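Local atomic coordinates of MSM0271 protein (Mycobacterium smegmatis, PDB entry 5SUH), a protein that forms trimers, stacked into a double ring, that probably tile the protein shell of the RMM bacterial microcompartment and may control transport across it. Residues 64-69 / 111-116; 31-36 / 127-132; 69-74 / 101-106. All coordinates share one frame; numbering follows the deposited sequence.

Interaction 1. Residues 64-69 / 111-116; sequences GEHALI and ASLDEV
E65 runs its extended side chain past the turn that leads into helix 113-127, and its CG lies 4.0 Å from CA of A111. The carboxylate is occupied on its own side of the contact, OE1 accepting from the backbone N of Y62, while the residue also packs on R44 of a neighbouring subunit. At H66 the first strand residue turns its imidazole onto the helix start. CG stands anti to the carbonyl carbon (chi1 -46°), which presents one ring face to L113: CB of L113 sits 3.8 Å from the centroid of the H66 ring in a CH-pi contact, 20° off the normal. The opposite face lies beneath the carbonyl O of G64, toward the rim, and A111 O meets the ring edge near its plane, 3.5 Å from H66 CD2. H66 ND1 accepts a hydrogen bond from the backbone N of D41, which helps to fix the rotation of the ring. This is the helix-on-sheet packing of a circularly permuted BMC domain, in which helix 113-127 lies against the antiparallel sheet containing 66-73 and begins at S112, an N-cap whose OG accepts from N of E115 at 3.2 Å. Farther along, V116 lies across the strand backbone: its CG2 comes within 3.4 Å of H66 O, and its CG1 reaches the peptide between A67 and L68. At L68 the same methyl, V116 CG1, abuts CB at 3.5 Å, and the leucine also packs on Y36, L38 and I108 of the flanking strands.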
loop_
_atom_site.group_PDB
_atom_site.type_symbol
_atom_site.label_atom_id
_atom_site.label_comp_id
_atom_site.label_asym_id
_atom_site.label_seq_id
_atom_site.Cartn_x
_atom_site.Cartn_y
_atom_site.Cartn_z
ATOM N N GLY A 64 18.063 -16.929 20.049
ATOM C CA GLY A 64 18.904 -17.027 21.221
ATOM C C GLY A 64 19.035 -15.760 22.029
ATOM O O GLY A 64 19.565 -15.805 23.127
ATOM N N GLU A 65 18.570 -14.640 21.467
ATOM C CA GLU A 65 18.580 -13.329 22.130
ATOM C C GLU A 65 17.381 -13.191 23.100
ATOM O O GLU A 65 16.545 -14.096 23.178
ATOM C CB GLU A 65 18.586 -12.195 21.074
ATOM C CG GLU A 65 19.924 -12.087 20.319
ATOM C CD GLU A 65 20.044 -10.897 19.358
ATOM O OE1 GLU A 65 19.029 -10.385 18.858
ATOM O OE2 GLU A 65 21.186 -10.451 19.124
ATOM N N HIS A 66 17.323 -12.103 23.868
ATOM C CA HIS A 66 16.242 -11.926 24.848
ATOM C C HIS A 66 15.466 -10.608 24.636
ATOM O O HIS A 66 16.041 -9.595 24.232
ATOM C CB HIS A 66 16.787 -12.002 26.284
ATOM C CG HIS A 66 17.724 -13.148 26.522
ATOM N ND1 HIS A 66 17.288 -14.424 26.813
ATOM C CD2 HIS A 66 19.080 -13.206 26.548
ATOM C CE1 HIS A 66 18.328 -15.224 26.982
ATOM N NE2 HIS A 66 19.427 -14.506 26.828
ATOM N N ALA A 67 14.165 -10.616 24.930
ATOM C CA ALA A 67 13.322 -9.443 24.669
ATOM C C ALA A 67 12.491 -8.948 25.854
ATOM O O ALA A 67 12.106 -9.723 26.747
ATOM C CB ALA A 67 12.390 -9.736 23.505
ATOM N N LEU A 68 12.232 -7.640 25.859
ATOM C CA LEU A 68 11.263 -7.051 26.775
ATOM C C LEU A 68 10.091 -6.510 25.968
ATOM O O LEU A 68 10.307 -5.736 25.025
ATOM C CB LEU A 68 11.885 -5.924 27.598
ATOM C CG LEU A 68 10.858 -5.244 28.508
ATOM C CD1 LEU A 68 10.481 -6.163 29.687
ATOM C CD2 LEU A 68 11.358 -3.907 28.994
ATOM N N ILE A 69 8.865 -6.913 26.313
ATOM C CA ILE A 69 7.678 -6.426 25.598
ATOM C C ILE A 69 6.787 -5.620 26.536
ATOM O O ILE A 69 6.506 -6.051 27.663
ATOM C CB ILE A 69 6.835 -7.557 24.987
ATOM C CG1 ILE A 69 6.365 -8.559 26.069
ATOM C CG2 ILE A 69 7.614 -8.252 23.887
ATOM C CD1 ILE A 69 5.327 -9.600 25.590
ATOM N N ALA A 111 21.437 -9.422 23.226
ATOM C CA ALA A 111 22.064 -10.709 23.445
ATOM C C ALA A 111 22.189 -10.942 24.970
ATOM O O ALA A 111 22.181 -12.068 25.443
ATOM C CB ALA A 111 23.418 -10.771 22.752
ATOM N N SER A 112 22.273 -9.866 25.743
ATOM C CA SER A 112 22.426 -9.988 27.199
ATOM C C SER A 112 21.097 -9.927 27.947
ATOM O O SER A 112 20.371 -8.940 27.855
ATOM C CB SER A 112 23.368 -8.895 27.726
ATOM O OG SER A 112 23.275 -8.783 29.138
ATOM N N LEU A 113 20.777 -10.988 28.677
ATOM C CA LEU A 113 19.541 -11.019 29.458
ATOM C C LEU A 113 19.558 -9.951 30.563
ATOM O O LEU A 113 18.527 -9.340 30.862
ATOM C CB LEU A 113 19.312 -12.423 30.051
ATOM C CG LEU A 113 18.074 -12.664 30.932
ATOM C CD1 LEU A 113 16.740 -12.238 30.236
ATOM C CD2 LEU A 113 18.013 -14.133 31.411
ATOM N N ASP A 114 20.741 -9.659 31.101
ATOM C CA ASP A 114 20.842 -8.677 32.173
ATOM C C ASP A 114 20.523 -7.281 31.632
ATOM O O ASP A 114 19.952 -6.449 32.328
ATOM C CB ASP A 114 22.232 -8.711 32.821
ATOM C CG ASP A 114 22.349 -7.772 34.024
ATOM O OD1 ASP A 114 21.765 -8.086 35.093
ATOM O OD2 ASP A 114 23.026 -6.722 33.901
ATOM N N GLU A 115 20.871 -7.033 30.376
ATOM C CA GLU A 115 20.639 -5.724 29.777
ATOM C C GLU A 115 19.143 -5.412 29.620
ATOM O O GLU A 115 18.696 -4.312 29.976
ATOM C CB GLU A 115 21.366 -5.636 28.420
ATOM C CG GLU A 115 22.891 -5.440 28.545
ATOM C CD GLU A 115 23.601 -5.167 27.220
ATOM O OE1 GLU A 115 23.031 -5.457 26.143
ATOM O OE2 GLU A 115 24.735 -4.637 27.262
ATOM N N VAL A 116 18.371 -6.405 29.162
ATOM C CA VAL A 116 16.932 -6.265 28.943
ATOM C C VAL A 116 16.236 -6.078 30.288
ATOM O O VAL A 116 15.358 -5.226 30.437
ATOM C CB VAL A 116 16.357 -7.476 28.159
ATOM C CG1 VAL A 116 14.876 -7.532 28.262
ATOM C CG2 VAL A 116 16.755 -7.393 26.711
#

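Interaction 2. Residues 31-36 / 127-132; sequences TQIRVY and TGNRAE
N129 bridges the two segments through its side-chain amide, ND2 donating to the carbonyl O of T31 at 3.0 Å with an N-H...O angle of 151°. That acceptor lies somewhat out of the amide plane. The second bond of ND2, to T127 OG1 at 2.8 Å, is straighter at 167° and lies in the amide plane, so two acceptors from different segments hold the amide group in its rotation. Beside it, I33 supplies the apolar part: its CD1 rests 4.0 Å from CB of N129, and both residues pack on L124 of helix 113-127. Y36 makes the other apolar touch, its ring carbon CD1 lying 3.9 Å from CB of A131. The Y36 ring is directed there with CG anti to the backbone N (chi1 176°). The contact joins the first edge strand of the BMC domain to the chain leaving helix 113-127, after which G128, with positive phi, completes a Schellman motif. Strand 32-39 turns a corner at R34, where R34 and V35 both face E71 in a classic beta bulge. In the next shell, T127 OG1 bonds to the carbonyl O of I123 in the last turns of the helix, and the Q134 side chain accepts from N of Y36.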
loop_
_atom_site.group_PDB
_atom_site.type_symbol
_atom_site.label_atom_id
_atom_site.label_comp_id
_atom_site.label_asym_id
_atom_site.label_seq_id
_atom_site.Cartn_x
_atom_site.Cartn_y
_atom_site.Cartn_z
ATOM N N THR A 31 0.886 6.879 33.787
ATOM C CA THR A 31 1.115 5.869 32.747
ATOM C C THR A 31 0.737 4.445 33.182
ATOM O O THR A 31 1.386 3.872 34.058
ATOM C CB THR A 31 2.590 5.863 32.303
ATOM O OG1 THR A 31 2.901 7.121 31.693
ATOM C CG2 THR A 31 2.843 4.774 31.301
ATOM N N GLN A 32 -0.289 3.862 32.557
ATOM C CA GLN A 32 -0.715 2.517 32.939
ATOM C C GLN A 32 -0.104 1.393 32.109
ATOM O O GLN A 32 -0.177 1.384 30.883
ATOM C CB GLN A 32 -2.232 2.363 32.892
ATOM C CG GLN A 32 -2.619 0.964 33.387
ATOM C CD GLN A 32 -4.006 0.513 32.994
ATOM O OE1 GLN A 32 -4.931 1.320 32.892
ATOM N NE2 GLN A 32 -4.162 -0.794 32.784
ATOM N N ILE A 33 0.476 0.425 32.803
ATOM C CA ILE A 33 1.026 -0.737 32.149
ATOM C C ILE A 33 -0.001 -1.861 31.965
ATOM O O ILE A 33 -0.570 -2.369 32.920
ATOM C CB ILE A 33 2.242 -1.234 32.917
ATOM C CG1 ILE A 33 3.398 -0.268 32.609
ATOM C CG2 ILE A 33 2.597 -2.641 32.479
ATOM C CD1 ILE A 33 4.751 -0.726 33.066
ATOM N N ARG A 34 -0.245 -2.206 30.707
ATOM C CA ARG A 34 -1.199 -3.241 30.330
ATOM C C ARG A 34 -0.480 -4.581 30.265
ATOM O O ARG A 34 -0.966 -5.586 30.788
ATOM C CB ARG A 34 -1.787 -2.955 28.946
ATOM C CG ARG A 34 -2.397 -1.598 28.796
ATOM C CD ARG A 34 -3.803 -1.647 28.343
ATOM N NE ARG A 34 -4.043 -2.590 27.262
ATOM C CZ ARG A 34 -5.266 -3.039 26.981
ATOM N NH1 ARG A 34 -6.303 -2.617 27.701
ATOM N NH2 ARG A 34 -5.454 -3.929 26.024
ATOM N N VAL A 35 0.696 -4.568 29.628
ATOM C CA VAL A 35 1.547 -5.747 29.501
ATOM C C VAL A 35 3.004 -5.384 29.830
ATOM O O VAL A 35 3.500 -4.367 29.353
ATOM C CB VAL A 35 1.506 -6.335 28.074
ATOM C CG1 VAL A 35 2.429 -7.542 27.976
ATOM C CG2 VAL A 35 0.121 -6.719 27.693
ATOM N N TYR A 36 3.670 -6.195 30.660
ATOM C CA TYR A 36 5.107 -6.031 30.961
ATOM C C TYR A 36 5.757 -7.407 31.106
ATOM O O TYR A 36 5.547 -8.084 32.117
ATOM C CB TYR A 36 5.328 -5.209 32.254
ATOM C CG TYR A 36 6.787 -5.078 32.694
ATOM C CD1 TYR A 36 7.378 -6.018 33.554
ATOM C CD2 TYR A 36 7.571 -4.017 32.258
ATOM C CE1 TYR A 36 8.714 -5.906 33.938
ATOM C CE2 TYR A 36 8.907 -3.892 32.646
ATOM C CZ TYR A 36 9.469 -4.828 33.476
ATOM O OH TYR A 36 10.781 -4.669 33.840
ATOM N N THR A 127 8.249 5.398 35.737
ATOM C CA THR A 127 6.810 5.615 35.570
ATOM C C THR A 127 6.062 5.347 36.884
ATOM O O THR A 127 4.840 5.498 36.955
ATOM C CB THR A 127 6.225 4.746 34.452
ATOM O OG1 THR A 127 6.529 3.375 34.723
ATOM C CG2 THR A 127 6.824 5.119 33.119
ATOM N N GLY A 128 6.803 4.969 37.923
ATOM C CA GLY A 128 6.211 4.641 39.208
ATOM C C GLY A 128 5.333 3.400 39.136
ATOM O O GLY A 128 4.299 3.336 39.793
ATOM N N ASN A 129 5.726 2.421 38.320
ATOM C CA ASN A 129 4.961 1.174 38.201
ATOM C C ASN A 129 5.685 -0.086 38.725
ATOM O O ASN A 129 6.908 -0.088 38.941
ATOM C CB ASN A 129 4.559 0.942 36.742
ATOM C CG ASN A 129 3.505 1.916 36.263
ATOM O OD1 ASN A 129 2.346 1.810 36.620
ATOM N ND2 ASN A 129 3.894 2.829 35.391
ATOM N N ARG A 130 4.923 -1.167 38.882
ATOM C CA ARG A 130 5.479 -2.485 39.186
ATOM C C ARG A 130 4.992 -3.540 38.211
ATOM O O ARG A 130 3.978 -3.351 37.529
ATOM C CB ARG A 130 5.115 -2.923 40.607
ATOM C CG ARG A 130 5.409 -1.910 41.667
ATOM C CD ARG A 130 4.764 -2.284 42.968
ATOM N NE ARG A 130 5.048 -1.263 43.978
ATOM C CZ ARG A 130 4.504 -1.192 45.189
ATOM N NH1 ARG A 130 3.572 -2.046 45.569
ATOM N NH2 ARG A 130 4.875 -0.221 46.007
ATOM N N ALA A 131 5.703 -4.662 38.159
ATOM C CA ALA A 131 5.441 -5.694 37.149
ATOM C C ALA A 131 4.009 -6.242 37.302
ATOM O O ALA A 131 3.337 -6.559 36.329
ATOM C CB ALA A 131 6.461 -6.829 37.268
ATOM N N GLU A 132 3.523 -6.321 38.530
ATOM C CA GLU A 132 2.239 -6.952 38.735
ATOM C C GLU A 132 1.108 -5.933 38.588
ATOM O O GLU A 132 -0.050 -6.264 38.812
ATOM C CB GLU A 132 2.203 -7.688 40.094
ATOM C CG GLU A 132 2.361 -6.857 41.367
ATOM C CD GLU A 132 3.816 -6.591 41.784
ATOM O OE1 GLU A 132 4.767 -6.849 40.991
ATOM O OE2 GLU A 132 3.994 -6.163 42.956
#

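Interaction 3. Residues 69-74 / 101-106; sequences IVEVSP and RQFGVL
Strands 69-73 and 104-106 run antiparallel, 163° between their directions and 4.9 Å apart at closest approach, with V70 and L106, then V72 and G104, as hydrogen-bonded pairs and E71 with V105 as the non-hydrogen-bonded pair between them. They form the central pairing of the four-stranded antiparallel sheet of a BMC domain, in which the order is 32-39, 66-73, 104-110, 93-99. Four backbone bonds join them, from V72 N to G104 O at 2.9 Å to G104 N to V72 O at 3.2 Å, and E71 CA makes a CA-H...O contact with G104 O at 3.2 Å. On one face V70, V72 and L106 point the same way, and helix 78-88 packs on V72 and L106 through I78. On the other face E71 is extended, CG anti to the backbone N (chi1 -175°), and its carboxylate reaches obliquely to the F103 ring, the two planes 31° apart. The buried carboxylate accepts from the backbone N of L180 at OE1. The salt bridge from R34 NE to OE2 probably helps to stabilise its charge; R34 also makes a cation-pi contact with F103. E71 OE2 comes to 3.6 Å from F103 CD2.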
loop_
_atom_site.group_PDB
_atom_site.type_symbol
_atom_site.label_atom_id
_atom_site.label_comp_id
_atom_site.label_asym_id
_atom_site.label_seq_id
_atom_site.Cartn_x
_atom_site.Cartn_y
_atom_site.Cartn_z
ATOM N N ILE A 69 8.865 -6.913 26.313
ATOM C CA ILE A 69 7.678 -6.426 25.598
ATOM C C ILE A 69 6.787 -5.620 26.536
ATOM O O ILE A 69 6.506 -6.051 27.663
ATOM C CB ILE A 69 6.835 -7.557 24.987
ATOM C CG1 ILE A 69 6.365 -8.559 26.069
ATOM C CG2 ILE A 69 7.614 -8.252 23.887
ATOM C CD1 ILE A 69 5.327 -9.600 25.590
ATOM N N VAL A 70 6.377 -4.428 26.096
ATOM C CA VAL A 70 5.544 -3.561 26.928
ATOM C C VAL A 70 4.371 -2.968 26.131
ATOM O O VAL A 70 4.561 -2.405 25.031
ATOM C CB VAL A 70 6.379 -2.405 27.548
ATOM C CG1 VAL A 70 5.503 -1.501 28.404
ATOM C CG2 VAL A 70 7.588 -2.939 28.341
ATOM N N GLU A 71 3.169 -3.092 26.690
ATOM C CA GLU A 71 1.964 -2.427 26.163
ATOM C C GLU A 71 1.425 -1.427 27.214
ATOM O O GLU A 71 1.348 -1.760 28.390
ATOM C CB GLU A 71 0.880 -3.475 25.777
ATOM C CG GLU A 71 -0.360 -2.884 25.116
ATOM C CD GLU A 71 -1.419 -3.910 24.696
ATOM O OE1 GLU A 71 -1.075 -4.998 24.170
ATOM O OE2 GLU A 71 -2.622 -3.590 24.852
ATOM N N VAL A 72 1.102 -0.195 26.811
ATOM C CA VAL A 72 0.657 0.828 27.778
ATOM C C VAL A 72 -0.551 1.655 27.349
ATOM O O VAL A 72 -0.948 1.674 26.185
ATOM C CB VAL A 72 1.735 1.885 28.095
ATOM C CG1 VAL A 72 3.026 1.202 28.500
ATOM C CG2 VAL A 72 1.917 2.842 26.904
ATOM N N SER A 73 -1.085 2.387 28.321
ATOM C CA SER A 73 -2.180 3.320 28.113
ATOM C C SER A 73 -1.928 4.582 28.942
ATOM O O SER A 73 -1.447 4.472 30.065
ATOM C CB SER A 73 -3.495 2.673 28.509
ATOM O OG SER A 73 -4.564 3.541 28.241
ATOM N N PRO A 74 -2.178 5.788 28.378
ATOM C CA PRO A 74 -2.636 6.102 27.018
ATOM C C PRO A 74 -1.526 5.839 25.981
ATOM O O PRO A 74 -0.339 5.873 26.342
ATOM C CB PRO A 74 -2.974 7.600 27.107
ATOM C CG PRO A 74 -2.063 8.119 28.122
ATOM C CD PRO A 74 -1.921 7.020 29.147
ATOM N N ARG A 101 -4.685 2.440 17.553
ATOM C CA ARG A 101 -5.926 3.199 17.797
ATOM C C ARG A 101 -6.127 3.583 19.259
ATOM O O ARG A 101 -6.511 4.726 19.544
ATOM C CB ARG A 101 -7.168 2.422 17.330
ATOM C CG ARG A 101 -8.474 3.171 17.541
ATOM C CD ARG A 101 -9.678 2.434 16.993
ATOM N NE ARG A 101 -10.908 3.211 17.154
ATOM C CZ ARG A 101 -11.285 4.196 16.337
ATOM N NH1 ARG A 101 -10.521 4.545 15.312
ATOM N NH2 ARG A 101 -12.419 4.853 16.553
ATOM N N GLN A 102 -5.837 2.636 20.159
ATOM C CA GLN A 102 -5.991 2.798 21.615
ATOM C C GLN A 102 -4.683 2.666 22.431
ATOM O O GLN A 102 -4.510 3.372 23.423
ATOM C CB GLN A 102 -6.992 1.777 22.151
ATOM C CG GLN A 102 -8.428 2.028 21.706
ATOM C CD GLN A 102 -9.411 1.015 22.275
ATOM O OE1 GLN A 102 -9.466 -0.144 21.849
ATOM N NE2 GLN A 102 -10.203 1.457 23.231
ATOM N N PHE A 103 -3.773 1.769 22.030
ATOM C CA PHE A 103 -2.630 1.402 22.874
ATOM C C PHE A 103 -1.246 1.623 22.252
ATOM O O PHE A 103 -1.112 1.670 21.026
ATOM C CB PHE A 103 -2.755 -0.061 23.289
ATOM C CG PHE A 103 -4.134 -0.436 23.744
ATOM C CD1 PHE A 103 -4.722 0.211 24.843
ATOM C CD2 PHE A 103 -4.849 -1.443 23.099
ATOM C CE1 PHE A 103 -6.009 -0.135 25.272
ATOM C CE2 PHE A 103 -6.130 -1.793 23.529
ATOM C CZ PHE A 103 -6.718 -1.140 24.619
ATOM N N GLY A 104 -0.223 1.702 23.116
ATOM C CA GLY A 104 1.161 1.878 22.699
ATOM C C GLY A 104 2.018 0.650 22.960
ATOM O O GLY A 104 1.904 -0.010 24.010
ATOM N N VAL A 105 2.878 0.333 21.992
ATOM C CA VAL A 105 3.625 -0.928 22.010
ATOM C C VAL A 105 5.128 -0.728 21.814
ATOM O O VAL A 105 5.554 0.093 20.984
ATOM C CB VAL A 105 3.065 -1.895 20.909
ATOM C CG1 VAL A 105 3.871 -3.180 20.819
ATOM C CG2 VAL A 105 1.598 -2.198 21.176
ATOM N N LEU A 106 5.929 -1.479 22.564
ATOM C CA LEU A 106 7.396 -1.442 22.402
ATOM C C LEU A 106 7.988 -2.843 22.528
ATOM O O LEU A 106 7.560 -3.636 23.374
ATOM C CB LEU A 106 8.050 -0.511 23.432
ATOM C CG LEU A 106 9.566 -0.637 23.625
ATOM C CD1 LEU A 106 10.342 0.009 22.466
ATOM C CD2 LEU A 106 10.018 -0.082 24.974
#

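Overall arrangement
All three contacts belong to one sheet and the helices against it. Interactions 1 and 3 share I69 and occupy successive portions of strand 66-73, yet their centres are about 20 Å apart; interaction 1 meets the start of helix 113-127, interaction 3 the neighbouring strand 104-110. Interaction 2, on the other flank of 66-73, catches the end of the same helix. Its centre is about 11 Å from that of interaction 3, and the two are stitched by Q32 N to S73 O at 2.8 Å and E71 N to V35 O at 3.0 Å. Interactions 1 and 2 meet where L68 CD1 lies 4.0 Å from Y36 CE2. In the segment 101-106 of interaction 3, R101 forms a salt bridge with E100 of a neighbouring subunit.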